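Local coordinates for nitrogenase iron-molybdenum cofactor biosynthesis protein NifB (Methanothermobacter thermautotrophicus, PDB 7JMA) that probably inserts a carbide by radical SAM chemistry while coupling two [4Fe-4S] clusters into the [8Fe-9S-C] precursor of the nitrogenase iron-molybdenum cofactor, at residues M221-P225 with V246-V250; Y154-Y159 with A169-L173. All coordinates share one frame; numbering follows the deposited sequence.

Overall arrangement
The two contacts each set a strand against a helix, yet they share no element: contact 1 uses an outermost strand of the parallel sheet and helix 240-251, contact 2 a strand of the small antiparallel sheet and helix 166-186. Their centres lie 24 Å apart and their nearest atoms about 12 Å apart, so they do not touch. Both are largely buried. Contact 2 covers more surface, 356 Å² against 260 Å², and is held by aromatic and aliphatic packing, close to cysteines that bind a [4Fe-4S] cluster in this protein. Contact 1, away from the annotated sites, adds to its apolar core a polar flank built by an arginine and a water.

Contact 1. Residues M221-P225 with V246-V250; sequences MNIIP and VRNEV
Ile223 meets three side chains of helix 240-251, and its branches divide the work. CG2 touches Val246 CG2 at 4.0 Å, CD1 points tip to tip at Val250 CG2 (4.1 Å), and CG1 lies 3.8 Å from Arg247 CG, where the two chains slide past each other in opposite directions. A chi1 of -40° sets CG1 beside the backbone N, against Arg247 CG, and the second torsion turns CD1 to Val250. Met221 extends this buried apolar side, its SD 4.1 Å from Val250 CG1. The other flank is polar and looser: Asn222 and Arg247 are partly exposed, with a water between them. Arg247, extended from CG to NE, gives NH2 to Ile223 O (2.9 Å, N-H...O angle 155°); its NH1 forms a salt bridge with Glu244. The water accepts from Ile223 N at 3.1 Å, is hydrogen-bonded to Asn222 OD1 and takes a weak bond from Arg247 NE. A leucine in place of Arg247 would probably leave Ile223 O without this donor and Glu244 without its charged mate. The segments' axes run nearly antiparallel (164°). Strand 220-225 is outermost in the parallel sheet, beside strand 190-197, while Ile206 and Ala210 of helix 206-216 adjoin Met221.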
loop_
_atom_site.group_PDB
_atom_site.type_symbol
_atom_site.label_atom_id
_atom_site.label_comp_id
_atom_site.label_asym_id
_atom_site.label_seq_id
_atom_site.Cartn_x
_atom_site.Cartn_y
_atom_site.Cartn_z
ATOM N N MET A 221 -7.711 7.671 -4.352
ATOM C CA MET A 221 -8.150 6.395 -3.814
ATOM C C MET A 221 -8.413 5.431 -4.954
ATOM O O MET A 221 -8.950 5.813 -5.994
ATOM C CB MET A 221 -9.399 6.549 -2.970
ATOM C CG MET A 221 -9.510 5.477 -1.932
ATOM S SD MET A 221 -10.431 6.060 -0.515
ATOM C CE MET A 221 -11.575 4.699 -0.377
ATOM N N ASN A 222 -8.050 4.175 -4.744
ATOM C CA ASN A 222 -8.295 3.114 -5.711
ATOM C C ASN A 222 -9.131 2.069 -4.993
ATOM O O ASN A 222 -8.647 1.433 -4.050
ATOM C CB ASN A 222 -6.978 2.528 -6.223
ATOM C CG ASN A 222 -7.174 1.531 -7.350
ATOM O OD1 ASN A 222 -8.242 1.454 -7.959
ATOM N ND2 ASN A 222 -6.134 0.759 -7.633
ATOM N N ILE A 223 -10.386 1.918 -5.412
ATOM C CA ILE A 223 -11.271 0.897 -4.863
ATOM C C ILE A 223 -11.029 -0.398 -5.624
ATOM O O ILE A 223 -11.192 -0.447 -6.849
ATOM C CB ILE A 223 -12.748 1.313 -4.955
ATOM C CG1 ILE A 223 -12.921 2.795 -4.636
ATOM C CG2 ILE A 223 -13.595 0.461 -4.015
ATOM C CD1 ILE A 223 -12.652 3.129 -3.195
ATOM N N ILE A 224 -10.651 -1.438 -4.903
ATOM C CA ILE A 224 -10.328 -2.744 -5.470
ATOM C C ILE A 224 -11.406 -3.722 -5.014
ATOM O O ILE A 224 -11.696 -3.784 -3.817
ATOM C CB ILE A 224 -8.936 -3.230 -5.023
ATOM C CG1 ILE A 224 -7.863 -2.220 -5.432
ATOM C CG2 ILE A 224 -8.644 -4.612 -5.598
ATOM C CD1 ILE A 224 -7.981 -1.778 -6.865
ATOM N N PRO A 225 -12.036 -4.462 -5.919
ATOM C CA PRO A 225 -13.039 -5.436 -5.477
ATOM C C PRO A 225 -12.361 -6.620 -4.811
ATOM O O PRO A 225 -11.284 -7.051 -5.227
ATOM C CB PRO A 225 -13.735 -5.845 -6.780
ATOM C CG PRO A 225 -12.682 -5.672 -7.823
ATOM C CD PRO A 225 -11.887 -4.452 -7.387
ATOM N N VAL A 246 -19.875 2.725 -5.216
ATOM C CA VAL A 246 -18.964 3.216 -4.184
ATOM C C VAL A 246 -17.910 4.132 -4.794
ATOM O O VAL A 246 -17.509 5.124 -4.180
ATOM C CB VAL A 246 -18.318 2.052 -3.407
ATOM C CG1 VAL A 246 -19.356 1.308 -2.565
ATOM C CG2 VAL A 246 -17.572 1.113 -4.337
ATOM N N ARG A 247 -17.450 3.823 -6.011
ATOM C CA ARG A 247 -16.506 4.712 -6.682
ATOM C C ARG A 247 -17.114 6.089 -6.891
ATOM O O ARG A 247 -16.450 7.108 -6.674
ATOM C CB ARG A 247 -16.058 4.118 -8.019
ATOM C CG ARG A 247 -14.826 3.226 -7.908
ATOM C CD ARG A 247 -14.464 2.560 -9.234
ATOM N NE ARG A 247 -13.496 1.478 -9.031
ATOM C CZ ARG A 247 -13.469 0.343 -9.722
ATOM N NH1 ARG A 247 -14.362 0.120 -10.683
ATOM N NH2 ARG A 247 -12.550 -0.582 -9.447
ATOM N N ASN A 248 -18.386 6.140 -7.301
ATOM C CA ASN A 248 -19.039 7.423 -7.539
ATOM C C ASN A 248 -19.218 8.204 -6.245
ATOM O O ASN A 248 -19.071 9.432 -6.230
ATOM C CB ASN A 248 -20.386 7.203 -8.228
ATOM C CG ASN A 248 -20.232 6.700 -9.648
ATOM O OD1 ASN A 248 -19.182 6.873 -10.266
ATOM N ND2 ASN A 248 -21.279 6.070 -10.173
ATOM N N GLU A 249 -19.534 7.514 -5.149
ATOM C CA GLU A 249 -19.644 8.192 -3.862
ATOM C C GLU A 249 -18.285 8.681 -3.376
ATOM O O GLU A 249 -18.164 9.806 -2.883
ATOM C CB GLU A 249 -20.269 7.261 -2.827
ATOM C CG GLU A 249 -21.697 7.634 -2.447
ATOM C CD GLU A 249 -22.061 7.175 -1.047
ATOM O OE1 GLU A 249 -21.854 5.981 -0.739
ATOM O OE2 GLU A 249 -22.544 8.009 -0.250
ATOM N N VAL A 250 -17.257 7.841 -3.488
ATOM C CA VAL A 250 -15.930 8.239 -3.025
ATOM C C VAL A 250 -15.426 9.429 -3.824
ATOM O O VAL A 250 -14.756 10.316 -3.278
ATOM C CB VAL A 250 -14.966 7.036 -3.096
ATOM C CG1 VAL A 250 -13.537 7.474 -2.796
ATOM C CG2 VAL A 250 -15.401 5.963 -2.124
HETATM O O HOH W 1 -10.692 2.641 -8.402
#

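Contact 2. Residues Y154-Y159 with A169-L173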
loop_
_atom_site.group_PDB
_atom_site.type_symbol
_atom_site.label_atom_id
_atom_site.label_comp_id
_atom_site.label_asym_id
_atom_site.label_seq_id
_atom_site.Cartn_x
_atom_site.Cartn_y
_atom_site.Cartn_z
ATOM N N TYR A 154 -8.025 -8.088 9.893
ATOM C CA TYR A 154 -6.646 -8.435 10.192
ATOM C C TYR A 154 -6.616 -9.413 11.353
ATOM O O TYR A 154 -7.283 -9.197 12.371
ATOM C CB TYR A 154 -5.827 -7.197 10.524
ATOM C CG TYR A 154 -5.828 -6.208 9.392
ATOM C CD1 TYR A 154 -6.746 -5.177 9.365
ATOM C CD2 TYR A 154 -4.930 -6.325 8.327
ATOM C CE1 TYR A 154 -6.774 -4.262 8.331
ATOM C CE2 TYR A 154 -4.947 -5.400 7.274
ATOM C CZ TYR A 154 -5.880 -4.377 7.285
ATOM O OH TYR A 154 -5.931 -3.454 6.260
ATOM N N SER A 155 -5.836 -10.474 11.204
ATOM C CA SER A 155 -5.769 -11.434 12.301
ATOM C C SER A 155 -4.629 -11.118 13.263
ATOM O O SER A 155 -4.810 -11.220 14.481
ATOM C CB SER A 155 -5.656 -12.863 11.765
ATOM O OG SER A 155 -4.526 -13.005 10.937
ATOM N N PHE A 156 -3.466 -10.713 12.757
ATOM C CA PHE A 156 -2.403 -10.273 13.650
ATOM C C PHE A 156 -1.464 -9.325 12.915
ATOM O O PHE A 156 -1.469 -9.215 11.683
ATOM C CB PHE A 156 -1.636 -11.468 14.261
ATOM C CG PHE A 156 -0.839 -12.281 13.269
ATOM C CD1 PHE A 156 -1.377 -13.431 12.716
ATOM C CD2 PHE A 156 0.464 -11.909 12.915
ATOM C CE1 PHE A 156 -0.645 -14.211 11.826
ATOM C CE2 PHE A 156 1.191 -12.673 12.012
ATOM C CZ PHE A 156 0.629 -13.830 11.474
ATOM N N VAL A 157 -0.639 -8.653 13.706
ATOM C CA VAL A 157 0.312 -7.661 13.239
ATOM C C VAL A 157 1.591 -7.844 14.035
ATOM O O VAL A 157 1.546 -8.120 15.238
ATOM C CB VAL A 157 -0.287 -6.248 13.406
ATOM C CG1 VAL A 157 0.775 -5.206 13.548
ATOM C CG2 VAL A 157 -1.254 -5.959 12.247
ATOM N N VAL A 158 2.733 -7.759 13.358
ATOM C CA VAL A 158 4.032 -7.892 14.005
ATOM C C VAL A 158 4.705 -6.535 13.918
ATOM O O VAL A 158 4.995 -6.053 12.821
ATOM C CB VAL A 158 4.899 -8.972 13.343
ATOM C CG1 VAL A 158 6.217 -9.128 14.113
ATOM C CG2 VAL A 158 4.120 -10.285 13.315
ATOM N N TYR A 159 4.941 -5.918 15.073
ATOM C CA TYR A 159 5.474 -4.557 15.108
ATOM C C TYR A 159 6.463 -4.465 16.254
ATOM O O TYR A 159 6.117 -4.786 17.394
ATOM C CB TYR A 159 4.342 -3.534 15.265
ATOM C CG TYR A 159 4.828 -2.096 15.236
ATOM C CD1 TYR A 159 4.584 -1.240 16.303
ATOM C CD2 TYR A 159 5.530 -1.609 14.153
ATOM C CE1 TYR A 159 5.035 0.077 16.287
ATOM C CE2 TYR A 159 5.979 -0.287 14.118
ATOM C CZ TYR A 159 5.735 0.543 15.200
ATOM O OH TYR A 159 6.191 1.847 15.182
ATOM N N ALA A 169 -4.417 -5.448 17.173
ATOM C CA ALA A 169 -3.642 -5.489 15.934
ATOM C C ALA A 169 -4.107 -4.406 14.957
ATOM O O ALA A 169 -3.291 -3.643 14.424
ATOM C CB ALA A 169 -3.737 -6.878 15.293
ATOM N N PHE A 170 -5.414 -4.325 14.702
ATOM C CA PHE A 170 -5.897 -3.301 13.781
ATOM C C PHE A 170 -5.619 -1.896 14.303
ATOM O O PHE A 170 -5.301 -0.983 13.524
ATOM C CB PHE A 170 -7.393 -3.448 13.514
ATOM C CG PHE A 170 -7.938 -2.298 12.726
ATOM C CD1 PHE A 170 -7.678 -2.202 11.368
ATOM C CD2 PHE A 170 -8.633 -1.270 13.355
ATOM C CE1 PHE A 170 -8.152 -1.112 10.628
ATOM C CE2 PHE A 170 -9.102 -0.190 12.624
ATOM C CZ PHE A 170 -8.858 -0.114 11.261
ATOM N N GLU A 171 -5.788 -1.678 15.607
ATOM C CA GLU A 171 -5.595 -0.332 16.133
ATOM C C GLU A 171 -4.155 0.133 15.935
ATOM O O GLU A 171 -3.908 1.302 15.614
ATOM C CB GLU A 171 -5.998 -0.288 17.604
ATOM C CG GLU A 171 -7.509 -0.393 17.790
ATOM C CD GLU A 171 -7.925 -0.525 19.239
ATOM O OE1 GLU A 171 -7.085 -0.930 20.077
ATOM O OE2 GLU A 171 -9.100 -0.218 19.537
ATOM N N VAL A 172 -3.198 -0.780 16.101
ATOM C CA VAL A 172 -1.794 -0.465 15.858
ATOM C C VAL A 172 -1.554 -0.201 14.373
ATOM O O VAL A 172 -0.934 0.806 13.997
ATOM C CB VAL A 172 -0.901 -1.611 16.378
ATOM C CG1 VAL A 172 0.555 -1.406 15.935
ATOM C CG2 VAL A 172 -1.001 -1.730 17.891
ATOM N N LEU A 173 -2.050 -1.094 13.504
ATOM C CA LEU A 173 -1.895 -0.895 12.064
ATOM C C LEU A 173 -2.540 0.416 11.633
ATOM O O LEU A 173 -1.938 1.211 10.899
ATOM C CB LEU A 173 -2.507 -2.059 11.294
ATOM C CG LEU A 173 -2.542 -1.888 9.778
ATOM C CD1 LEU A 173 -1.130 -1.688 9.177
ATOM C CD2 LEU A 173 -3.247 -3.052 9.118
#
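Tyr154 and Leu173 join the small antiparallel sheet to helix 166-186 within the radical SAM domain, through a beta-hairpin (strands 154-159 and 162-165) that leads directly into the helix. The aromatic contacts cluster at Tyr154. Phe170 brings CD1 to 3.7 Å from Tyr154 CD1, which lies at the edge of the Phe170 ring and near its plane. Phe170 CG is anti to the backbone N (chi1 172°), which swings the ring out beside the tyrosine. The Tyr154 hydroxyl is hydrogen-bonded to Asn143, anchoring the far end of its ring. The Tyr154 side chain comes about 4 Å from that of Cys42, a residue seen to bind a [4Fe-4S] cluster in this protein. Aliphatic packing carries the middle: Ala169 CB sits 4.0 Å from Val157 CB, consistent with the 7.7 Å approach of the axes of strand 156-159 and helix 169-173, and Val157 CG2 reaches Leu173 CB at 4.2 Å. Two contacts are mixed, aliphatic against aromatic. Val172 CG1 meets Tyr159 CD1 at 4.0 Å, while the Tyr159 hydroxyl bonds to Asp125. A CH-pi contact completes the set: Leu173 CD2 stands over one face of Tyr154, 3.5 Å from the ring centroid and 17° off its normal.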